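Local coordinates for protein Alpha/beta hydrolase (Novosphingobium aromaticivorans, PDB 3BWX) that probably catalyses the hydrolysis of a substrate that remains unassigned, and binds calcium ions in the crystal, at residues Y83-E88 with L110-L114; R29-L35 with D55-P61; A123-D129 with P229-G235; V130-V134 with M218-F222. The protein carries 1 engineered substitution. All coordinates share one frame. Numbering follows the deposited sequence.

Contact 1 of 4, residues Y83-E88 with L110-L114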
loop_
_atom_site.group_PDB
_atom_site.type_symbol
_atom_site.label_atom_id
_atom_site.label_comp_id
_atom_site.label_asym_id
_atom_site.label_seq_id
_atom_site.Cartn_x
_atom_site.Cartn_y
_atom_site.Cartn_z
ATOM N N TYR A 83 7.283 11.086 -0.320
ATOM C CA TYR A 83 6.118 10.472 0.291
ATOM C C TYR A 83 6.314 10.317 1.794
ATOM O O TYR A 83 5.366 10.524 2.552
ATOM C CB TYR A 83 5.822 9.140 -0.327
ATOM C CG TYR A 83 5.845 9.145 -1.833
ATOM C CD1 TYR A 83 5.319 10.199 -2.552
ATOM C CD2 TYR A 83 6.291 8.004 -2.572
ATOM C CE1 TYR A 83 5.335 10.192 -3.942
ATOM C CE2 TYR A 83 6.329 8.006 -3.967
ATOM C CZ TYR A 83 5.848 9.106 -4.647
ATOM O OH TYR A 83 5.896 9.118 -6.021
ATOM N N LEU A 84 7.519 9.961 2.214
ATOM C CA LEU A 84 7.811 9.824 3.658
ATOM C C LEU A 84 7.595 11.189 4.366
ATOM O O LEU A 84 6.931 11.252 5.406
ATOM C CB LEU A 84 9.241 9.339 3.873
ATOM C CG LEU A 84 9.758 9.302 5.312
ATOM C CD1 LEU A 84 8.933 8.327 6.105
ATOM C CD2 LEU A 84 11.238 8.851 5.287
ATOM N N GLN A 85 8.138 12.278 3.781
ATOM C CA GLN A 85 7.929 13.606 4.338
ATOM C C GLN A 85 6.436 13.975 4.405
ATOM O O GLN A 85 5.971 14.540 5.367
ATOM C CB GLN A 85 8.700 14.694 3.575
ATOM C CG GLN A 85 8.572 16.112 4.228
ATOM C CD GLN A 85 8.985 17.313 3.311
ATOM O OE1 GLN A 85 8.211 17.805 2.455
ATOM N NE2 GLN A 85 10.209 17.815 3.536
ATOM N N ASP A 86 5.685 13.628 3.365
ATOM C CA ASP A 86 4.287 13.942 3.321
ATOM C C ASP A 86 3.559 13.156 4.426
ATOM O O ASP A 86 2.622 13.663 5.008
ATOM C CB ASP A 86 3.705 13.603 1.930
ATOM C CG ASP A 86 4.253 14.466 0.818
ATOM O OD1 ASP A 86 4.796 15.570 1.065
ATOM O OD2 ASP A 86 4.039 14.072 -0.346
ATOM N N LEU A 87 3.964 11.921 4.672
ATOM C CA LEU A 87 3.320 11.161 5.750
ATOM C C LEU A 87 3.689 11.754 7.134
ATOM O O LEU A 87 2.856 11.775 8.044
ATOM C CB LEU A 87 3.727 9.711 5.699
ATOM C CG LEU A 87 3.022 8.905 4.584
ATOM C CD1 LEU A 87 3.815 7.623 4.282
ATOM C CD2 LEU A 87 1.560 8.667 4.896
ATOM N N GLU A 88 4.962 12.175 7.317
ATOM C CA GLU A 88 5.317 12.878 8.548
ATOM C C GLU A 88 4.434 14.111 8.730
ATOM O O GLU A 88 3.995 14.431 9.861
ATOM C CB GLU A 88 6.796 13.248 8.566
ATOM C CG GLU A 88 7.735 12.076 8.627
ATOM C CD GLU A 88 7.760 11.333 9.960
ATOM O OE1 GLU A 88 6.972 11.638 10.880
ATOM O OE2 GLU A 88 8.536 10.366 10.078
ATOM N N LEU A 110 7.681 2.423 3.120
ATOM C CA LEU A 110 7.418 3.670 3.864
ATOM C C LEU A 110 7.181 3.377 5.345
ATOM O O LEU A 110 7.537 4.154 6.243
ATOM C CB LEU A 110 6.210 4.366 3.247
ATOM C CG LEU A 110 6.545 4.984 1.869
ATOM C CD1 LEU A 110 5.321 5.612 1.162
ATOM C CD2 LEU A 110 7.684 6.005 1.945
ATOM N N THR A 111 6.556 2.234 5.622
ATOM C CA THR A 111 6.350 1.810 6.999
ATOM C C THR A 111 7.705 1.570 7.720
ATOM O O THR A 111 7.921 2.021 8.830
ATOM C CB THR A 111 5.509 0.520 7.054
ATOM O OG1 THR A 111 4.188 0.786 6.585
ATOM C CG2 THR A 111 5.417 -0.027 8.506
HETATM N N MSE A 112 8.643 0.937 7.032
HETATM C CA MSE A 112 9.992 0.786 7.607
HETATM C C MSE A 112 10.700 2.116 7.841
HETATM O O MSE A 112 11.282 2.352 8.901
HETATM C CB MSE A 112 10.829 -0.148 6.731
HETATM C CG MSE A 112 10.333 -1.566 6.687
HETATM SE SE MSE A 112 11.458 -2.739 5.524
HETATM C CE MSE A 112 10.129 -3.481 4.360
ATOM N N LEU A 113 10.521 3.050 6.898
ATOM C CA LEU A 113 11.128 4.357 6.966
ATOM C C LEU A 113 10.516 5.183 8.120
ATOM O O LEU A 113 11.227 5.848 8.888
ATOM C CB LEU A 113 11.003 5.037 5.600
ATOM C CG LEU A 113 11.976 4.447 4.574
ATOM C CD1 LEU A 113 11.539 4.936 3.198
ATOM C CD2 LEU A 113 13.470 4.804 4.923
ATOM N N LEU A 114 9.198 5.092 8.289
ATOM C CA LEU A 114 8.537 5.762 9.427
ATOM C C LEU A 114 9.026 5.158 10.744
ATOM O O LEU A 114 9.287 5.910 11.700
ATOM C CB LEU A 114 7.031 5.615 9.364
ATOM C CG LEU A 114 6.343 6.455 8.323
ATOM C CD1 LEU A 114 4.887 5.985 8.128
ATOM C CD2 LEU A 114 6.404 7.942 8.646
#
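Five leucines make most of this helix-helix contact. The helical segments 83-88 and 110-114 cross at -59°, with their axes 10.2 Å apart at closest approach, and the backbones come nearest at Leu84 and Leu110, whose CA atoms are 6.2 Å apart. Leu110, Leu113, Leu114 and Leu87 all take the m,t rotamer; Leu84 alone is t,p. Its CA-CB bond runs sideways, and this conformer brings the two methyls back to the partner helix: CD1 lies 3.6 Å from Leu114 CD2, and CD2 lies 3.8 Å from Leu113 CB. Leu110 points straight across and spreads its branches over the other helix. Its CD1 sits 3.9 Å from Tyr83 CB and 4.0 Å from Leu87 CD1, while its CD2 is 4.2 Å from Leu84 CB. Tyr83 contributes little beyond its CB, because its m rotamer carries the ring off toward Met63 and Tyr78, where the hydroxyl bonds Arg66. At the border of the contact, Glu88 folds (m,m) so that OE2 reaches 3.5 Å from Leu114 CD2, but its charge is answered by Arg121 in a salt bridge. Both helices lie on the same side of the central sheet: Leu87 and Leu114 rest together on Leu35 of strand 32-35, while helix 219-225 flanks helix 106-117 through Leu221, which touches Met112 and Leu113.

Contact 2 of 4, residues R29-L35 with D55-P61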
loop_
_atom_site.group_PDB
_atom_site.type_symbol
_atom_site.label_atom_id
_atom_site.label_comp_id
_atom_site.label_asym_id
_atom_site.label_seq_id
_atom_site.Cartn_x
_atom_site.Cartn_y
_atom_site.Cartn_z
ATOM N N ARG A 29 -7.597 3.207 21.423
ATOM C CA ARG A 29 -6.595 2.357 20.774
ATOM C C ARG A 29 -5.892 3.271 19.773
ATOM O O ARG A 29 -6.518 4.175 19.240
ATOM C CB ARG A 29 -7.262 1.214 19.999
ATOM C CG ARG A 29 -7.828 0.113 20.841
ATOM C CD ARG A 29 -8.585 -0.865 19.983
ATOM N NE ARG A 29 -8.861 -2.077 20.737
ATOM C CZ ARG A 29 -9.470 -3.163 20.238
ATOM N NH1 ARG A 29 -9.867 -3.217 18.972
ATOM N NH2 ARG A 29 -9.684 -4.210 21.015
ATOM N N PRO A 30 -4.641 2.967 19.433
ATOM C CA PRO A 30 -4.021 3.787 18.393
ATOM C C PRO A 30 -4.759 3.619 17.071
ATOM O O PRO A 30 -5.401 2.581 16.856
ATOM C CB PRO A 30 -2.616 3.218 18.240
ATOM C CG PRO A 30 -2.686 1.826 18.815
ATOM C CD PRO A 30 -3.804 1.840 19.854
ATOM N N PRO A 31 -4.605 4.598 16.170
ATOM C CA PRO A 31 -5.235 4.420 14.863
ATOM C C PRO A 31 -4.448 3.504 13.946
ATOM O O PRO A 31 -3.250 3.266 14.160
ATOM C CB PRO A 31 -5.261 5.847 14.332
ATOM C CG PRO A 31 -4.034 6.458 14.889
ATOM C CD PRO A 31 -3.854 5.870 16.252
ATOM N N VAL A 32 -5.120 2.992 12.922
ATOM C CA VAL A 32 -4.508 2.124 11.924
ATOM C C VAL A 32 -4.265 2.933 10.639
ATOM O O VAL A 32 -5.206 3.444 10.050
ATOM C CB VAL A 32 -5.379 0.910 11.612
ATOM C CG1 VAL A 32 -4.695 0.033 10.567
ATOM C CG2 VAL A 32 -5.640 0.082 12.891
ATOM N N LEU A 33 -3.003 3.065 10.225
ATOM C CA LEU A 33 -2.647 3.814 9.018
ATOM C C LEU A 33 -2.338 2.836 7.884
ATOM O O LEU A 33 -1.470 1.961 8.044
ATOM C CB LEU A 33 -1.410 4.668 9.288
ATOM C CG LEU A 33 -0.733 5.517 8.221
ATOM C CD1 LEU A 33 -1.593 6.712 7.897
ATOM C CD2 LEU A 33 0.647 6.027 8.690
ATOM N N CYS A 34 -3.093 2.903 6.789
ATOM C CA CYS A 34 -2.984 1.965 5.676
ATOM C C CYS A 34 -2.294 2.656 4.525
ATOM O O CYS A 34 -2.827 3.638 4.009
ATOM C CB CYS A 34 -4.359 1.503 5.262
ATOM S SG CYS A 34 -5.257 0.558 6.521
ATOM N N LEU A 35 -1.143 2.148 4.128
ATOM C CA LEU A 35 -0.305 2.763 3.154
ATOM C C LEU A 35 -0.297 1.944 1.869
ATOM O O LEU A 35 0.119 0.782 1.875
ATOM C CB LEU A 35 1.095 2.966 3.714
ATOM C CG LEU A 35 1.156 3.810 4.992
ATOM C CD1 LEU A 35 2.635 3.884 5.407
ATOM C CD2 LEU A 35 0.464 5.163 4.807
ATOM N N ASP A 55 -14.091 -0.828 15.735
ATOM C CA ASP A 55 -13.092 -1.437 16.614
ATOM C C ASP A 55 -11.776 -0.672 16.597
ATOM O O ASP A 55 -11.058 -0.640 17.566
ATOM C CB ASP A 55 -12.818 -2.873 16.214
ATOM C CG ASP A 55 -14.000 -3.791 16.483
ATOM O OD1 ASP A 55 -14.877 -3.482 17.311
ATOM O OD2 ASP A 55 -14.030 -4.854 15.860
ATOM N N TRP A 56 -11.481 -0.064 15.476
ATOM C CA TRP A 56 -10.320 0.769 15.235
ATOM C C TRP A 56 -10.656 2.022 14.410
ATOM O O TRP A 56 -11.520 2.002 13.511
ATOM C CB TRP A 56 -9.267 -0.018 14.415
ATOM C CG TRP A 56 -8.784 -1.246 15.115
ATOM C CD1 TRP A 56 -9.373 -2.447 15.074
ATOM C CD2 TRP A 56 -7.687 -1.364 16.050
ATOM N NE1 TRP A 56 -8.720 -3.341 15.882
ATOM C CE2 TRP A 56 -7.684 -2.695 16.502
ATOM C CE3 TRP A 56 -6.670 -0.487 16.517
ATOM C CZ2 TRP A 56 -6.719 -3.162 17.398
ATOM C CZ3 TRP A 56 -5.713 -0.979 17.421
ATOM C CH2 TRP A 56 -5.762 -2.284 17.833
ATOM N N ARG A 57 -9.979 3.109 14.738
ATOM C CA ARG A 57 -9.929 4.240 13.817
ATOM C C ARG A 57 -9.023 3.851 12.656
ATOM O O ARG A 57 -7.955 3.282 12.887
ATOM C CB ARG A 57 -9.358 5.488 14.457
ATOM C CG ARG A 57 -10.201 5.967 15.627
ATOM C CD ARG A 57 -9.517 7.138 16.324
ATOM N NE ARG A 57 -8.421 6.671 17.172
ATOM C CZ ARG A 57 -7.414 7.418 17.599
ATOM N NH1 ARG A 57 -7.296 8.691 17.229
ATOM N NH2 ARG A 57 -6.515 6.893 18.402
ATOM N N VAL A 58 -9.368 4.224 11.436
ATOM C CA VAL A 58 -8.561 3.802 10.304
ATOM C C VAL A 58 -8.360 5.001 9.391
ATOM O O VAL A 58 -9.337 5.696 9.061
ATOM C CB VAL A 58 -9.217 2.657 9.482
ATOM C CG1 VAL A 58 -8.241 2.137 8.395
ATOM C CG2 VAL A 58 -9.707 1.461 10.308
ATOM N N LEU A 59 -7.100 5.257 9.043
ATOM C CA LEU A 59 -6.721 6.338 8.116
ATOM C C LEU A 59 -6.135 5.693 6.857
ATOM O O LEU A 59 -5.172 4.887 6.947
ATOM C CB LEU A 59 -5.632 7.229 8.711
ATOM C CG LEU A 59 -5.989 8.292 9.739
ATOM C CD1 LEU A 59 -6.105 7.601 11.034
ATOM C CD2 LEU A 59 -4.949 9.459 9.781
ATOM N N CYS A 60 -6.647 6.103 5.685
ATOM C CA CYS A 60 -6.232 5.559 4.385
ATOM C C CYS A 60 -5.802 6.697 3.498
ATOM O O CYS A 60 -6.583 7.199 2.683
ATOM C CB CYS A 60 -7.339 4.774 3.738
ATOM S SG CYS A 60 -7.888 3.354 4.683
ATOM N N PRO A 61 -4.550 7.099 3.645
ATOM C CA PRO A 61 -4.035 8.185 2.818
ATOM C C PRO A 61 -3.653 7.774 1.413
ATOM O O PRO A 61 -3.310 6.660 1.184
ATOM C CB PRO A 61 -2.788 8.645 3.572
ATOM C CG PRO A 61 -2.300 7.354 4.190
ATOM C CD PRO A 61 -3.557 6.667 4.631
HETATM O O HOH W 1 -8.215 3.181 16.942
HETATM O O HOH W 2 -4.660 4.248 1.884
#
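Arg29 opens the contact by laying its side chain on Trp56: CD stands 3.7 Å above the centroid of the indole six-membered ring in a CH-pi contact, and CZ makes an off-centre cation-pi contact with that centroid at 4.5 Å. A weak hydrogen bond from NH1 to Asp55 O (3.2 Å) accompanies it, while Arg29 O accepts a firm one from Arg57 NH2 at 2.8 Å. At Pro30 the backbones are still too far apart to bond directly, so water 1 bridges them, 2.9 Å from Pro30 O and 2.8 Å from Arg57 N. Pro31 CD lies over the face of the Arg57 guanidinium, 3.6 Å from NH2. True strand pairing begins at Val32, with N to Arg57 O at 2.9 Å and O to Leu59 N at 2.8 Å; its CG2 also packs 3.8 Å from Trp56 CE3. Leu33 sits on the opposite face, where its CD1 meets Pro61 CD at 3.8 Å. Cys34 N bonds Leu59 O at 2.9 Å, but Pro61 has no N-H to give Cys34 O; water 2 links Cys34 O and Pro61 O instead, at 2.9 Å from each. Leu35 ends the run with CD2 3.6 Å from Pro61 CG. Two parallel neighbours joined through helix 46-52 form a beta-alpha-beta crossover, part of the 1-2-4-3-5-6-7-8 sheet that defines the alpha/beta hydrolase fold.

Contact 3 of 4, residues A123-D129 with P229-G235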
loop_
_atom_site.group_PDB
_atom_site.type_symbol
_atom_site.label_atom_id
_atom_site.label_comp_id
_atom_site.label_asym_id
_atom_site.label_seq_id
_atom_site.Cartn_x
_atom_site.Cartn_y
_atom_site.Cartn_z
ATOM N N ALA A 123 2.892 0.966 17.130
ATOM C CA ALA A 123 2.230 0.053 18.066
ATOM C C ALA A 123 2.327 -1.395 17.593
ATOM O O ALA A 123 2.519 -2.292 18.393
ATOM C CB ALA A 123 0.769 0.490 18.278
ATOM N N ALA A 124 2.167 -1.574 16.298
ATOM C CA ALA A 124 2.306 -2.853 15.611
ATOM C C ALA A 124 2.310 -2.562 14.121
ATOM O O ALA A 124 1.918 -1.442 13.693
ATOM C CB ALA A 124 1.162 -3.808 16.012
ATOM N N ALA A 125 2.700 -3.538 13.299
ATOM C CA ALA A 125 2.777 -3.317 11.877
ATOM C C ALA A 125 2.518 -4.614 11.090
ATOM O O ALA A 125 2.718 -5.734 11.558
ATOM C CB ALA A 125 4.106 -2.704 11.460
ATOM N N VAL A 126 2.112 -4.396 9.852
ATOM C CA VAL A 126 1.909 -5.417 8.866
ATOM C C VAL A 126 2.648 -5.006 7.621
ATOM O O VAL A 126 2.414 -3.908 7.141
ATOM C CB VAL A 126 0.405 -5.570 8.525
ATOM C CG1 VAL A 126 0.214 -6.659 7.404
ATOM C CG2 VAL A 126 -0.433 -5.896 9.765
ATOM N N LEU A 127 3.525 -5.866 7.110
ATOM C CA LEU A 127 4.208 -5.668 5.826
ATOM C C LEU A 127 3.537 -6.626 4.860
ATOM O O LEU A 127 3.566 -7.846 5.056
ATOM C CB LEU A 127 5.711 -5.947 5.887
ATOM C CG LEU A 127 6.619 -4.966 6.638
ATOM C CD1 LEU A 127 8.058 -5.523 6.675
ATOM C CD2 LEU A 127 6.566 -3.559 5.976
ATOM N N ASN A 128 2.917 -6.083 3.842
ATOM C CA ASN A 128 2.209 -6.904 2.868
ATOM C C ASN A 128 3.028 -7.042 1.604
ATOM O O ASN A 128 3.110 -6.142 0.756
ATOM C CB ASN A 128 0.857 -6.346 2.571
ATOM C CG ASN A 128 0.091 -7.169 1.573
ATOM O OD1 ASN A 128 0.267 -8.390 1.469
ATOM N ND2 ASN A 128 -0.807 -6.519 0.869
ATOM N N ASP A 129 3.671 -8.197 1.519
ATOM C CA ASP A 129 4.406 -8.665 0.328
ATOM C C ASP A 129 5.539 -7.744 -0.077
ATOM O O ASP A 129 5.734 -7.399 -1.254
ATOM C CB ASP A 129 3.488 -9.020 -0.860
ATOM C CG ASP A 129 4.098 -10.088 -1.772
ATOM O OD1 ASP A 129 4.271 -11.190 -1.277
ATOM O OD2 ASP A 129 4.460 -9.803 -2.930
ATOM N N PRO A 229 5.790 -5.419 17.404
ATOM C CA PRO A 229 4.942 -6.533 16.906
ATOM C C PRO A 229 4.715 -6.447 15.412
ATOM O O PRO A 229 4.313 -5.381 14.892
ATOM C CB PRO A 229 3.642 -6.368 17.679
ATOM C CG PRO A 229 4.047 -5.606 18.928
ATOM C CD PRO A 229 5.181 -4.715 18.541
ATOM N N LEU A 230 4.974 -7.543 14.709
ATOM C CA LEU A 230 5.032 -7.533 13.258
ATOM C C LEU A 230 4.457 -8.793 12.674
ATOM O O LEU A 230 4.803 -9.909 13.065
ATOM C CB LEU A 230 6.485 -7.339 12.770
ATOM C CG LEU A 230 6.690 -7.188 11.256
ATOM C CD1 LEU A 230 5.986 -6.002 10.564
ATOM C CD2 LEU A 230 8.235 -7.129 10.989
ATOM N N LEU A 231 3.634 -8.557 11.664
ATOM C CA LEU A 231 3.163 -9.553 10.719
ATOM C C LEU A 231 3.706 -9.242 9.340
ATOM O O LEU A 231 3.639 -8.082 8.888
ATOM C CB LEU A 231 1.636 -9.512 10.640
ATOM C CG LEU A 231 0.927 -10.286 9.482
ATOM C CD1 LEU A 231 1.144 -11.807 9.585
ATOM C CD2 LEU A 231 -0.598 -9.940 9.433
ATOM N N VAL A 232 4.191 -10.298 8.685
ATOM C CA VAL A 232 4.597 -10.264 7.291
ATOM C C VAL A 232 3.661 -11.174 6.496
ATOM O O VAL A 232 3.571 -12.368 6.802
ATOM C CB VAL A 232 6.047 -10.688 7.097
ATOM C CG1 VAL A 232 6.429 -10.565 5.613
ATOM C CG2 VAL A 232 6.976 -9.856 7.921
ATOM N N LEU A 233 2.950 -10.645 5.528
ATOM C CA LEU A 233 2.159 -11.415 4.589
ATOM C C LEU A 233 2.959 -11.585 3.301
ATOM O O LEU A 233 3.601 -10.671 2.792
ATOM C CB LEU A 233 0.792 -10.711 4.299
ATOM C CG LEU A 233 -0.183 -10.588 5.490
ATOM C CD1 LEU A 233 -1.285 -9.564 5.261
ATOM C CD2 LEU A 233 -0.779 -11.953 5.859
ATOM N N ARG A 234 2.901 -12.754 2.706
ATOM C CA ARG A 234 3.588 -13.027 1.458
ATOM C C ARG A 234 2.641 -13.797 0.537
ATOM O O ARG A 234 2.037 -14.795 0.968
ATOM C CB ARG A 234 4.859 -13.883 1.696
ATOM C CG ARG A 234 5.588 -14.150 0.421
ATOM C CD ARG A 234 6.783 -15.041 0.556
ATOM N NE ARG A 234 7.239 -15.213 -0.814
ATOM C CZ ARG A 234 7.009 -16.249 -1.618
ATOM N NH1 ARG A 234 6.471 -17.391 -1.172
ATOM N NH2 ARG A 234 7.384 -16.185 -2.878
ATOM N N GLY A 235 2.561 -13.396 -0.733
ATOM C CA GLY A 235 1.944 -14.236 -1.728
ATOM C C GLY A 235 2.841 -15.416 -2.078
ATOM O O GLY A 235 4.008 -15.192 -2.382
#
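The two strands run parallel, 13° apart in direction with axes 4.7 Å apart at closest approach, in the alternating pattern of a regular parallel pair. Ala125 N bonds Pro229 O (2.9 Å), Leu231 N bonds Ala125 O (3.0 Å), Leu127 N bonds Leu231 O (2.8 Å), Leu233 N bonds Leu127 O (2.9 Å) and Asp129 N bonds Leu233 O (2.8 Å). Asp129 then turns into left-handed backbone angles (60°/43°), and its side chain prolongs the ladder: OD1 takes Gly235 N at 2.8 Å. Its other oxygen, OD2, bonds His265 and Ser238, an Asp-His pair consistent with the acid and base of a hydrolase triad. Among the apolar side chains, Val126 CG1 is 3.9 Å from both Leu231 CD2 and Leu233 CD1, and on the reverse face Leu230 CD1 touches Ala125 CB at 3.9 Å and Leu127 CG at 4.1 Å. Helix 272-282 covers the Val126 and Leu231 face, while helices 219-225 and 243-250 cover the face of Leu127 and Val232. Within the sheet, strand 99-104 pairs with the other edge of strand 122-128, and strand 255-260 lies beyond 230-235.

Contact 4 of 4, residues V130-V134 with M218-F222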
loop_
_atom_site.group_PDB
_atom_site.type_symbol
_atom_site.label_atom_id
_atom_site.label_comp_id
_atom_site.label_asym_id
_atom_site.label_seq_id
_atom_site.Cartn_x
_atom_site.Cartn_y
_atom_site.Cartn_z
ATOM N N VAL A 130 6.271 -7.288 0.913
ATOM C CA VAL A 130 7.451 -6.515 0.666
ATOM C C VAL A 130 8.416 -6.778 1.816
ATOM O O VAL A 130 8.008 -7.030 2.945
ATOM C CB VAL A 130 7.134 -5.046 0.495
ATOM C CG1 VAL A 130 6.521 -4.450 1.755
ATOM C CG2 VAL A 130 8.362 -4.319 -0.034
ATOM N N GLY A 131 9.701 -6.719 1.495
ATOM C CA GLY A 131 10.767 -6.922 2.462
ATOM C C GLY A 131 12.031 -6.166 2.083
ATOM O O GLY A 131 12.064 -5.478 1.091
ATOM N N PRO A 132 13.081 -6.288 2.917
ATOM C CA PRO A 132 14.328 -5.551 2.685
ATOM C C PRO A 132 15.163 -6.086 1.529
ATOM O O PRO A 132 16.232 -5.542 1.268
ATOM C CB PRO A 132 15.072 -5.726 4.001
ATOM C CG PRO A 132 14.572 -7.068 4.547
ATOM C CD PRO A 132 13.137 -7.108 4.144
ATOM N N GLU A 133 14.721 -7.161 0.892
ATOM C CA GLU A 133 15.297 -7.653 -0.368
ATOM C C GLU A 133 14.134 -7.745 -1.322
ATOM O O GLU A 133 13.141 -8.422 -1.034
ATOM C CB GLU A 133 15.940 -9.037 -0.208
ATOM C CG GLU A 133 17.178 -9.026 0.676
ATOM C CD GLU A 133 17.704 -10.409 1.099
ATOM O OE1 GLU A 133 16.931 -11.407 1.199
ATOM O OE2 GLU A 133 18.922 -10.474 1.390
ATOM N N VAL A 134 14.260 -7.057 -2.453
ATOM C CA VAL A 134 13.213 -6.991 -3.459
ATOM C C VAL A 134 13.685 -7.740 -4.716
ATOM O O VAL A 134 14.780 -7.474 -5.214
ATOM C CB VAL A 134 12.892 -5.532 -3.754
ATOM C CG1 VAL A 134 11.785 -5.423 -4.771
ATOM C CG2 VAL A 134 12.526 -4.833 -2.448
HETATM N N MSE A 218 18.672 -2.573 3.148
HETATM C CA MSE A 218 17.434 -2.327 3.917
HETATM C C MSE A 218 17.170 -3.254 5.075
HETATM O O MSE A 218 16.216 -3.033 5.829
HETATM C CB MSE A 218 16.226 -2.292 3.005
HETATM C CG MSE A 218 16.341 -1.140 2.015
HETATM SE SE MSE A 218 14.717 -0.960 1.041
HETATM C CE MSE A 218 14.826 -2.603 -0.016
ATOM N N TRP A 219 18.039 -4.225 5.289
ATOM C CA TRP A 219 17.893 -5.062 6.483
ATOM C C TRP A 219 17.840 -4.263 7.799
ATOM O O TRP A 219 17.040 -4.598 8.670
ATOM C CB TRP A 219 18.954 -6.139 6.483
ATOM C CG TRP A 219 18.576 -7.255 5.585
ATOM C CD1 TRP A 219 19.111 -7.541 4.371
ATOM C CD2 TRP A 219 17.552 -8.218 5.815
ATOM N NE1 TRP A 219 18.493 -8.642 3.835
ATOM C CE2 TRP A 219 17.533 -9.083 4.708
ATOM C CE3 TRP A 219 16.673 -8.452 6.863
ATOM C CZ2 TRP A 219 16.650 -10.175 4.623
ATOM C CZ3 TRP A 219 15.786 -9.525 6.779
ATOM C CH2 TRP A 219 15.790 -10.379 5.675
ATOM N N PRO A 220 18.686 -3.225 7.948
ATOM C CA PRO A 220 18.597 -2.412 9.169
ATOM C C PRO A 220 17.251 -1.754 9.383
ATOM O O PRO A 220 16.809 -1.650 10.512
ATOM C CB PRO A 220 19.686 -1.338 8.936
ATOM C CG PRO A 220 20.697 -2.042 8.105
ATOM C CD PRO A 220 19.843 -2.817 7.131
ATOM N N LEU A 221 16.590 -1.337 8.308
ATOM C CA LEU A 221 15.264 -0.722 8.407
ATOM C C LEU A 221 14.229 -1.811 8.812
ATOM O O LEU A 221 13.362 -1.601 9.658
ATOM C CB LEU A 221 14.863 -0.052 7.092
ATOM C CG LEU A 221 15.753 1.086 6.607
ATOM C CD1 LEU A 221 15.313 1.471 5.206
ATOM C CD2 LEU A 221 15.637 2.288 7.513
ATOM N N PHE A 222 14.343 -2.987 8.234
ATOM C CA PHE A 222 13.457 -4.068 8.624
ATOM C C PHE A 222 13.649 -4.410 10.082
ATOM O O PHE A 222 12.713 -4.562 10.862
ATOM C CB PHE A 222 13.713 -5.313 7.755
ATOM C CG PHE A 222 13.006 -6.533 8.275
ATOM C CD1 PHE A 222 11.637 -6.727 8.062
ATOM C CD2 PHE A 222 13.672 -7.452 9.068
ATOM C CE1 PHE A 222 10.956 -7.780 8.662
ATOM C CE2 PHE A 222 12.977 -8.492 9.666
ATOM C CZ PHE A 222 11.649 -8.680 9.430
HETATM O O HOH W 3 18.488 -4.442 0.919
#
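Pro132 is the bump here, and the start of helix 219-225 provides the hollow. Met218, Trp219 and Phe222 surround the proline ring: its CG sits 3.3 Å above the centroid of the Trp219 six-membered ring in a CH-pi contact, the same CG is 3.8 Å from Phe222 CB, and Pro132 CB lies 3.8 Å from Met218 CB. From helix 243-250, Met249 touches Pro132, Trp219 and Phe222 as well. The two segments stand where the chain leaves strand 122-128 and where it returns as helix 219-225, the place at which many alpha/beta hydrolases insert a cap; the intervening helices and small sheet are consistent with one. Beyond the proline, Met218, a selenomethionine, reaches along the loop until CE is 4.0 Å from Val134 CG2. Water 3 fills the gap between backbones, 2.5 Å from Pro132 O and 2.9 Å from Met218 N. At the indole edge, Trp219 NE1 donates to Glu133 OE2 at 3.1 Å, while Glu133 OE1 bonds Thr245.

From the N terminus, contact 2 closes first, tying strand 32-35 to strand 58-61 around helix 46-52. The chain then runs into helix 80-94, and contact 1 closes the next loop, around strand 99-104, by joining that helix to 106-117. Contact 3 closes the longest loop, pairing strand 122-128 with 230-235, and contact 4 lies wholly within it, holding the two ends of the intervening region together. None of the loops cross. Leu35 of contact 2 packs against Leu87 and Leu114 of contact 1, Met112 of contact 1 meets Leu127 of contact 3 and Phe222 of contact 4, and Phe222 also touches Leu230, so sheet, flanking helices and probable cap base share one continuous core.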